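Local structure of peroxiredoxin (Akkermansia muciniphila, 6KHX) at residues B[2-7]-B[150-155]; B[111-116]-B[139-144]. The protein probably reduces hydrogen peroxide and organic hydroperoxides through a redox-active cysteine, as a typical 2-Cys peroxiredoxin of the thioredoxin fold. One frame throughout, in Å; residues are numbered along the deposited sequence.

Interaction 1: B[2-7]-B[150-155]; sequences LLIGKP and RHQLIN
Gln152 leaves strand 149-155 toward the N-terminal segment and carries the polar half of this contact. Its CG lies between the backbone N and the carbonyl carbon (chi1 64°), the crowded position, and the chain beyond is extended, so that the amide is held out from the strand. There OE1 accepts the backbone N-H of Leu3, with Leu3 N 3.3 Å from Gln152 OE1. The bond is long but nearly straight, and the N-H meets the oxygen almost along its C=O axis. Leu3 CB lies beside the same oxygen, 3.8 Å from OE1 of Gln152.

Ile4 crosses Gln152 obliquely and supplies the apolar half. With CG1 beside its own backbone N (chi1 -61°) and the second torsion also turned (chi2 -63°), CD1 is laid over the strand backbone, 3.4 Å from His151 N.

The type II turn from Leu3 to Lys6 is closed by Lys6 N bonding to Leu3 O at 2.9 Å, and Gly5 takes its positive-phi position. The extended Lys6 chain reaches back along the segment, and NZ donates to Leu2 O, 3.0 Å away.

The Arg150 guanidinium passes near Gly5 but is engaged by Asp144 and by Asp156 of the second subunit. His151 packs on Val169 of helix 163-179, and its ND1 is hydrogen-bonded to Asn155 OD1 of the second subunit. The N-terminal turn thus covers an edge strand that is flanked by strand 138-143 and pairs antiparallel with a strand of the second subunit, consistent with the strand-to-strand dimer of typical 2-Cys peroxiredoxins.

Interaction 2: B[111-116]-B[139-144]; sequences ADYGVL and GLFLID
An edge-to-face aromatic pair dominates the packing of segment 111-116 on strand 138-143. The edge of Tyr113 is directed at the face of Phe141, with ring centroids 5.1 Å apart and planes inclined at 72°. Tyr113 CD2 sits over the centre of the Phe141 ring, 3.7 Å above its plane. Both rings have CG anti to the carbonyl carbon (chi1 -79° for Tyr113 and -56° for Phe141), and both CB atoms point into the contact.

Aliphatic contacts adjoin the pair at the tip of the Phe141 ring. Val115 meets Phe141 tip to tip: its CG1 lies at the ring edge, in plane, 3.7 Å from Phe141 CZ. The same methyl rests on Gly139, CG1 of Val115 being 4.1 Å from Gly139 CA, at a place where a CB would clash with it. Tyr113 CB also touches the ring tip, 3.8 Å from CZ of Phe141.

Polar groups serve chiefly to shape and hold the tyrosine segment. Gly114, with positive phi, is the first residue to leave helical geometry, in a Schellman motif; its N also bonds to Ala111 O at 3.1 Å. At the far end of its side chain, Tyr113 OH is hydrogen-bonded to Pro9 O, which ties the phenol to the N-terminal loop and helps fix its direction.

The two segments thus probably hold together mainly by dispersion, with a contribution from the aromatic pair. All five touching residues are buried, and the one polar side-chain end among them, the tyrosine hydroxyl, has its partner in Pro9, so the contact can form part of the hydrophobic core at the helix end.

The centres of interactions 1 and 2 are 6 Å apart, and the two are joined through consecutive antiparallel strands of the central thioredoxin-fold sheet, 138-143 and 149-155. Backbone pairing links them, with Leu153 O 2.6 Å from Leu140 N in a probable hydrogen bond, and Gln152 CB packs on the Phe141 ring. Along the chain, segments 111-116 and 139-144 both fall between 2-7 and 150-155. Leu3 also touches Tyr113, so the N-terminal loop and the end of helix 108-112 share one apolar layer over the sheet. Both contacts lie near the interface with the second subunit, probably the dimer interface of the ten-chain assembly.

Interaction 1: B[2-7]-B[150-155]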
ATOM      1  N   LEU B   2     -13.189  -9.854  25.304  1.00 54.31           N
ATOM      2  CA  LEU B   2     -12.866 -10.848  26.329  1.00 44.26           C
ATOM      3  C   LEU B   2     -11.886 -10.225  27.313  1.00 44.84           C
ATOM      4  O   LEU B   2     -10.719  -9.997  26.980  1.00 45.58           O
ATOM      5  CB  LEU B   2     -12.290 -12.121  25.719  1.00 36.77           C
ATOM      6  CG  LEU B   2     -11.903 -13.180  26.757  1.00 35.91           C
ATOM      7  CD1 LEU B   2     -13.083 -13.555  27.634  1.00 39.21           C
ATOM      8  CD2 LEU B   2     -11.351 -14.411  26.064  1.00 32.01           C
ATOM      9  N   LEU B   3     -12.357  -9.959  28.527  1.00 37.43           N
ATOM     10  CA  LEU B   3     -11.535  -9.304  29.524  1.00 34.21           C
ATOM     11  C   LEU B   3     -11.048 -10.227  30.632  1.00 35.57           C
ATOM     12  O   LEU B   3     -10.211  -9.798  31.433  1.00 36.30           O
ATOM     13  CB  LEU B   3     -12.312  -8.134  30.142  1.00 33.25           C
ATOM     14  CG  LEU B   3     -12.612  -6.982  29.181  1.00 32.77           C
ATOM     15  CD1 LEU B   3     -13.470  -5.919  29.856  1.00 27.50           C
ATOM     16  CD2 LEU B   3     -11.332  -6.376  28.641  1.00 28.82           C
ATOM     17  N   ILE B   4     -11.527 -11.475  30.693  1.00 33.78           N
ATOM     18  CA  ILE B   4     -11.132 -12.380  31.772  1.00 34.67           C
ATOM     19  C   ILE B   4      -9.626 -12.601  31.746  1.00 36.98           C
ATOM     20  O   ILE B   4      -9.046 -12.962  30.714  1.00 38.53           O
ATOM     21  CB  ILE B   4     -11.890 -13.712  31.672  1.00 32.63           C
ATOM     22  CG1 ILE B   4     -13.390 -13.470  31.800  1.00 35.07           C
ATOM     23  CG2 ILE B   4     -11.427 -14.665  32.763  1.00 25.46           C
ATOM     24  CD1 ILE B   4     -13.800 -12.900  33.119  1.00 28.93           C
ATOM     25  N   GLY B   5      -8.988 -12.401  32.896  1.00 32.81           N
ATOM     26  CA  GLY B   5      -7.554 -12.536  33.005  1.00 32.47           C
ATOM     27  C   GLY B   5      -6.775 -11.317  32.579  1.00 35.13           C
ATOM     28  O   GLY B   5      -5.540 -11.333  32.662  1.00 35.99           O
ATOM     29  N   LYS B   6      -7.453 -10.257  32.154  1.00 29.44           N
ATOM     30  CA  LYS B   6      -6.841  -9.037  31.667  1.00 29.97           C
ATOM     31  C   LYS B   6      -7.230  -7.869  32.560  1.00 31.73           C
ATOM     32  O   LYS B   6      -8.257  -7.917  33.245  1.00 30.09           O
ATOM     33  CB  LYS B   6      -7.275  -8.755  30.222  1.00 29.59           C
ATOM     34  CG  LYS B   6      -6.788  -9.782  29.231  1.00 33.36           C
ATOM     35  CD  LYS B   6      -7.461  -9.612  27.889  1.00 44.75           C
ATOM     36  CE  LYS B   6      -7.146 -10.785  26.971  1.00 56.77           C
ATOM     37  NZ  LYS B   6      -8.041 -10.789  25.780  1.00 57.21           N
ATOM     38  N   PRO B   7      -6.430  -6.804  32.584  1.00 31.92           N
ATOM     39  CA  PRO B   7      -6.784  -5.648  33.416  1.00 29.72           C
ATOM     40  C   PRO B   7      -8.075  -4.993  32.947  1.00 30.57           C
ATOM     41  O   PRO B   7      -8.329  -4.854  31.747  1.00 33.36           O
ATOM     42  CB  PRO B   7      -5.582  -4.706  33.255  1.00 22.97           C
ATOM     43  CG  PRO B   7      -4.810  -5.223  32.098  1.00 27.28           C
ATOM     44  CD  PRO B   7      -5.081  -6.686  32.012  1.00 27.30           C
ATOM     45  N   ARG B 150     -12.252 -11.028  36.623  1.00 29.84           N
ATOM     46  CA  ARG B 150     -12.392 -12.443  36.930  1.00 31.60           C
ATOM     47  C   ARG B 150     -13.742 -13.019  36.536  1.00 33.07           C
ATOM     48  O   ARG B 150     -13.862 -14.244  36.413  1.00 33.32           O
ATOM     49  CB  ARG B 150     -12.174 -12.685  38.429  1.00 28.06           C
ATOM     50  CG  ARG B 150     -10.796 -12.288  38.905  1.00 31.44           C
ATOM     51  CD  ARG B 150      -9.778 -13.186  38.239  1.00 30.96           C
ATOM     52  NE  ARG B 150      -8.410 -12.801  38.549  1.00 30.92           N
ATOM     53  CZ  ARG B 150      -7.349 -13.325  37.948  1.00 38.24           C
ATOM     54  NH1 ARG B 150      -7.516 -14.245  37.005  1.00 37.92           N
ATOM     55  NH2 ARG B 150      -6.125 -12.920  38.275  1.00 41.24           N
ATOM     56  N   HIS B 151     -14.735 -12.171  36.287  1.00 31.71           N
ATOM     57  CA  HIS B 151     -16.075 -12.615  35.938  1.00 30.27           C
ATOM     58  C   HIS B 151     -16.773 -11.484  35.197  1.00 30.79           C
ATOM     59  O   HIS B 151     -16.677 -10.321  35.604  1.00 28.58           O
ATOM     60  CB  HIS B 151     -16.850 -13.020  37.198  1.00 30.80           C
ATOM     61  CG  HIS B 151     -18.338 -12.958  37.050  1.00 31.55           C
ATOM     62  ND1 HIS B 151     -19.078 -13.990  36.513  1.00 30.46           N
ATOM     63  CD2 HIS B 151     -19.229 -11.996  37.393  1.00 27.52           C
ATOM     64  CE1 HIS B 151     -20.356 -13.660  36.517  1.00 34.39           C
ATOM     65  NE2 HIS B 151     -20.476 -12.457  37.049  1.00 32.96           N
ATOM     66  N   GLN B 152     -17.477 -11.826  34.117  1.00 30.09           N
ATOM     67  CA  GLN B 152     -18.257 -10.837  33.391  1.00 31.02           C
ATOM     68  C   GLN B 152     -19.554 -11.469  32.907  1.00 33.81           C
ATOM     69  O   GLN B 152     -19.621 -12.673  32.635  1.00 32.65           O
ATOM     70  CB  GLN B 152     -17.493 -10.237  32.205  1.00 25.18           C
ATOM     71  CG  GLN B 152     -17.142 -11.223  31.115  1.00 31.08           C
ATOM     72  CD  GLN B 152     -16.563 -10.535  29.894  1.00 46.27           C
ATOM     73  OE1 GLN B 152     -15.341 -10.458  29.726  1.00 44.41           O
ATOM     74  NE2 GLN B 152     -17.442  -9.995  29.049  1.00 46.15           N
ATOM     75  N   LEU B 153     -20.573 -10.621  32.770  1.00 32.34           N
ATOM     76  CA  LEU B 153     -21.939 -11.027  32.476  1.00 29.73           C
ATOM     77  C   LEU B 153     -22.617  -9.879  31.745  1.00 30.47           C
ATOM     78  O   LEU B 153     -22.493  -8.722  32.164  1.00 29.25           O
ATOM     79  CB  LEU B 153     -22.679 -11.355  33.781  1.00 26.86           C
ATOM     80  CG  LEU B 153     -24.194 -11.496  33.908  1.00 33.50           C
ATOM     81  CD1 LEU B 153     -24.499 -12.325  35.142  1.00 33.97           C
ATOM     82  CD2 LEU B 153     -24.901 -10.152  34.010  1.00 28.71           C
ATOM     83  N   ILE B 154     -23.339 -10.194  30.672  1.00 28.61           N
ATOM     84  CA  ILE B 154     -24.089  -9.190  29.923  1.00 32.78           C
ATOM     85  C   ILE B 154     -25.492  -9.711  29.659  1.00 30.30           C
ATOM     86  O   ILE B 154     -25.665 -10.819  29.140  1.00 28.96           O
ATOM     87  CB  ILE B 154     -23.413  -8.822  28.588  1.00 35.39           C
ATOM     88  CG1 ILE B 154     -21.926  -8.529  28.781  1.00 34.36           C
ATOM     89  CG2 ILE B 154     -24.119  -7.624  27.968  1.00 32.21           C
ATOM     90  CD1 ILE B 154     -21.209  -8.252  27.491  1.00 37.19           C
ATOM     91  N   ASN B 155     -26.489  -8.899  29.995  1.00 28.78           N
ATOM     92  CA  ASN B 155     -27.887  -9.221  29.757  1.00 33.63           C
ATOM     93  C   ASN B 155     -28.489  -8.262  28.741  1.00 34.59           C
ATOM     94  O   ASN B 155     -28.112  -7.085  28.666  1.00 30.76           O
ATOM     95  CB  ASN B 155     -28.704  -9.161  31.054  1.00 29.28           C
ATOM     96  CG  ASN B 155     -28.529 -10.394  31.910  1.00 32.10           C
ATOM     97  OD1 ASN B 155     -27.749 -11.292  31.579  1.00 36.77           O
ATOM     98  ND2 ASN B 155     -29.260 -10.453  33.016  1.00 32.46           N
TER

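Interaction 2: B[111-116]-B[139-144]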
ATOM      1  N   ALA B 111     -17.397   1.164  25.348  1.00 25.71           N
ATOM      2  CA  ALA B 111     -16.687   0.552  24.230  1.00 25.90           C
ATOM      3  C   ALA B 111     -15.549  -0.332  24.725  1.00 25.79           C
ATOM      4  O   ALA B 111     -15.401  -1.477  24.288  1.00 24.46           O
ATOM      5  CB  ALA B 111     -16.161   1.629  23.284  1.00 19.83           C
ATOM      6  N   ASP B 112     -14.741   0.184  25.654  1.00 27.88           N
ATOM      7  CA  ASP B 112     -13.585  -0.563  26.144  1.00 30.49           C
ATOM      8  C   ASP B 112     -13.993  -1.837  26.869  1.00 29.77           C
ATOM      9  O   ASP B 112     -13.270  -2.838  26.817  1.00 27.70           O
ATOM     10  CB  ASP B 112     -12.750   0.327  27.064  1.00 27.91           C
ATOM     11  CG  ASP B 112     -11.993   1.395  26.303  1.00 30.39           C
ATOM     12  OD1 ASP B 112     -11.985   1.326  25.056  1.00 34.78           O
ATOM     13  OD2 ASP B 112     -11.435   2.315  26.945  1.00 30.41           O
ATOM     14  N   TYR B 113     -15.148  -1.830  27.529  1.00 27.50           N
ATOM     15  CA  TYR B 113     -15.611  -3.007  28.245  1.00 25.67           C
ATOM     16  C   TYR B 113     -16.485  -3.926  27.396  1.00 27.84           C
ATOM     17  O   TYR B 113     -16.940  -4.962  27.896  1.00 27.68           O
ATOM     18  CB  TYR B 113     -16.352  -2.576  29.513  1.00 26.07           C
ATOM     19  CG  TYR B 113     -15.414  -2.188  30.632  1.00 27.36           C
ATOM     20  CD1 TYR B 113     -14.780  -0.949  30.642  1.00 24.16           C
ATOM     21  CD2 TYR B 113     -15.138  -3.072  31.668  1.00 26.51           C
ATOM     22  CE1 TYR B 113     -13.909  -0.597  31.661  1.00 23.63           C
ATOM     23  CE2 TYR B 113     -14.272  -2.730  32.689  1.00 26.58           C
ATOM     24  CZ  TYR B 113     -13.658  -1.492  32.683  1.00 28.96           C
ATOM     25  OH  TYR B 113     -12.796  -1.159  33.709  1.00 27.62           O
ATOM     26  N   GLY B 114     -16.716  -3.584  26.128  1.00 25.50           N
ATOM     27  CA  GLY B 114     -17.455  -4.459  25.234  1.00 26.95           C
ATOM     28  C   GLY B 114     -18.939  -4.561  25.522  1.00 34.53           C
ATOM     29  O   GLY B 114     -19.552  -5.591  25.218  1.00 28.89           O
ATOM     30  N   VAL B 115     -19.539  -3.514  26.089  1.00 24.93           N
ATOM     31  CA  VAL B 115     -20.953  -3.504  26.434  1.00 26.47           C
ATOM     32  C   VAL B 115     -21.744  -2.472  25.649  1.00 30.29           C
ATOM     33  O   VAL B 115     -22.950  -2.330  25.879  1.00 30.24           O
ATOM     34  CB  VAL B 115     -21.154  -3.277  27.945  1.00 28.26           C
ATOM     35  CG1 VAL B 115     -20.455  -4.363  28.748  1.00 28.50           C
ATOM     36  CG2 VAL B 115     -20.655  -1.893  28.333  1.00 23.77           C
ATOM     37  N   LEU B 116     -21.110  -1.743  24.735  1.00 32.23           N
ATOM     38  CA  LEU B 116     -21.801  -0.700  23.988  1.00 28.35           C
ATOM     39  C   LEU B 116     -22.656  -1.333  22.901  1.00 29.90           C
ATOM     40  O   LEU B 116     -22.150  -2.106  22.082  1.00 29.49           O
ATOM     41  CB  LEU B 116     -20.800   0.274  23.382  1.00 28.74           C
ATOM     42  CG  LEU B 116     -21.415   1.552  22.827  1.00 28.46           C
ATOM     43  CD1 LEU B 116     -22.146   2.289  23.935  1.00 31.93           C
ATOM     44  CD2 LEU B 116     -20.324   2.414  22.241  1.00 26.20           C
ATOM     45  N   GLY B 139     -24.339  -4.827  31.649  1.00 31.56           N
ATOM     46  CA  GLY B 139     -23.049  -5.509  31.744  1.00 27.85           C
ATOM     47  C   GLY B 139     -22.528  -5.487  33.176  1.00 28.98           C
ATOM     48  O   GLY B 139     -22.649  -4.479  33.860  1.00 31.78           O
ATOM     49  N   LEU B 140     -21.913  -6.582  33.604  1.00 25.33           N
ATOM     50  CA  LEU B 140     -21.400  -6.630  34.970  1.00 29.40           C
ATOM     51  C   LEU B 140     -20.031  -7.292  34.981  1.00 29.19           C
ATOM     52  O   LEU B 140     -19.811  -8.297  34.298  1.00 27.61           O
ATOM     53  CB  LEU B 140     -22.359  -7.372  35.916  1.00 25.42           C
ATOM     54  CG  LEU B 140     -21.930  -7.434  37.386  1.00 29.50           C
ATOM     55  CD1 LEU B 140     -23.122  -7.236  38.321  1.00 26.52           C
ATOM     56  CD2 LEU B 140     -21.217  -8.747  37.694  1.00 23.30           C
ATOM     57  N   PHE B 141     -19.107  -6.705  35.743  1.00 25.45           N
ATOM     58  CA  PHE B 141     -17.731  -7.179  35.821  1.00 30.49           C
ATOM     59  C   PHE B 141     -17.292  -7.267  37.272  1.00 31.89           C
ATOM     60  O   PHE B 141     -17.552  -6.355  38.071  1.00 32.47           O
ATOM     61  CB  PHE B 141     -16.755  -6.265  35.055  1.00 25.49           C
ATOM     62  CG  PHE B 141     -17.111  -6.075  33.612  1.00 27.06           C
ATOM     63  CD1 PHE B 141     -18.088  -5.161  33.237  1.00 26.16           C
ATOM     64  CD2 PHE B 141     -16.493  -6.829  32.633  1.00 23.73           C
ATOM     65  CE1 PHE B 141     -18.427  -4.996  31.917  1.00 26.08           C
ATOM     66  CE2 PHE B 141     -16.828  -6.671  31.306  1.00 26.75           C
ATOM     67  CZ  PHE B 141     -17.794  -5.752  30.946  1.00 29.40           C
ATOM     68  N   LEU B 142     -16.625  -8.374  37.600  1.00 29.07           N
ATOM     69  CA  LEU B 142     -15.936  -8.545  38.871  1.00 30.62           C
ATOM     70  C   LEU B 142     -14.445  -8.298  38.650  1.00 32.98           C
ATOM     71  O   LEU B 142     -13.812  -8.978  37.836  1.00 27.10           O
ATOM     72  CB  LEU B 142     -16.173  -9.945  39.433  1.00 25.92           C
ATOM     73  CG  LEU B 142     -15.412 -10.218  40.732  1.00 28.11           C
ATOM     74  CD1 LEU B 142     -15.767  -9.158  41.775  1.00 26.63           C
ATOM     75  CD2 LEU B 142     -15.683 -11.622  41.249  1.00 24.69           C
ATOM     76  N   ILE B 143     -13.894  -7.316  39.362  1.00 31.58           N
ATOM     77  CA  ILE B 143     -12.502  -6.902  39.234  1.00 35.10           C
ATOM     78  C   ILE B 143     -11.816  -7.150  40.571  1.00 31.30           C
ATOM     79  O   ILE B 143     -12.297  -6.676  41.606  1.00 33.35           O
ATOM     80  CB  ILE B 143     -12.406  -5.417  38.836  1.00 34.08           C
ATOM     81  CG1 ILE B 143     -13.234  -5.145  37.576  1.00 30.18           C
ATOM     82  CG2 ILE B 143     -10.970  -5.007  38.630  1.00 29.62           C
ATOM     83  CD1 ILE B 143     -13.502  -3.678  37.336  1.00 27.11           C
ATOM     84  N   ASP B 144     -10.707  -7.892  40.560  1.00 29.26           N
ATOM     85  CA  ASP B 144     -10.039  -8.196  41.820  1.00 29.74           C
ATOM     86  C   ASP B 144      -9.151  -7.021  42.245  1.00 33.46           C
ATOM     87  O   ASP B 144      -9.097  -5.974  41.591  1.00 29.17           O
ATOM     88  CB  ASP B 144      -9.282  -9.530  41.735  1.00 27.21           C
ATOM     89  CG  ASP B 144      -8.055  -9.499  40.818  1.00 34.95           C
ATOM     90  OD1 ASP B 144      -7.512  -8.414  40.508  1.00 31.82           O
ATOM     91  OD2 ASP B 144      -7.628 -10.599  40.395  1.00 34.70           O
TER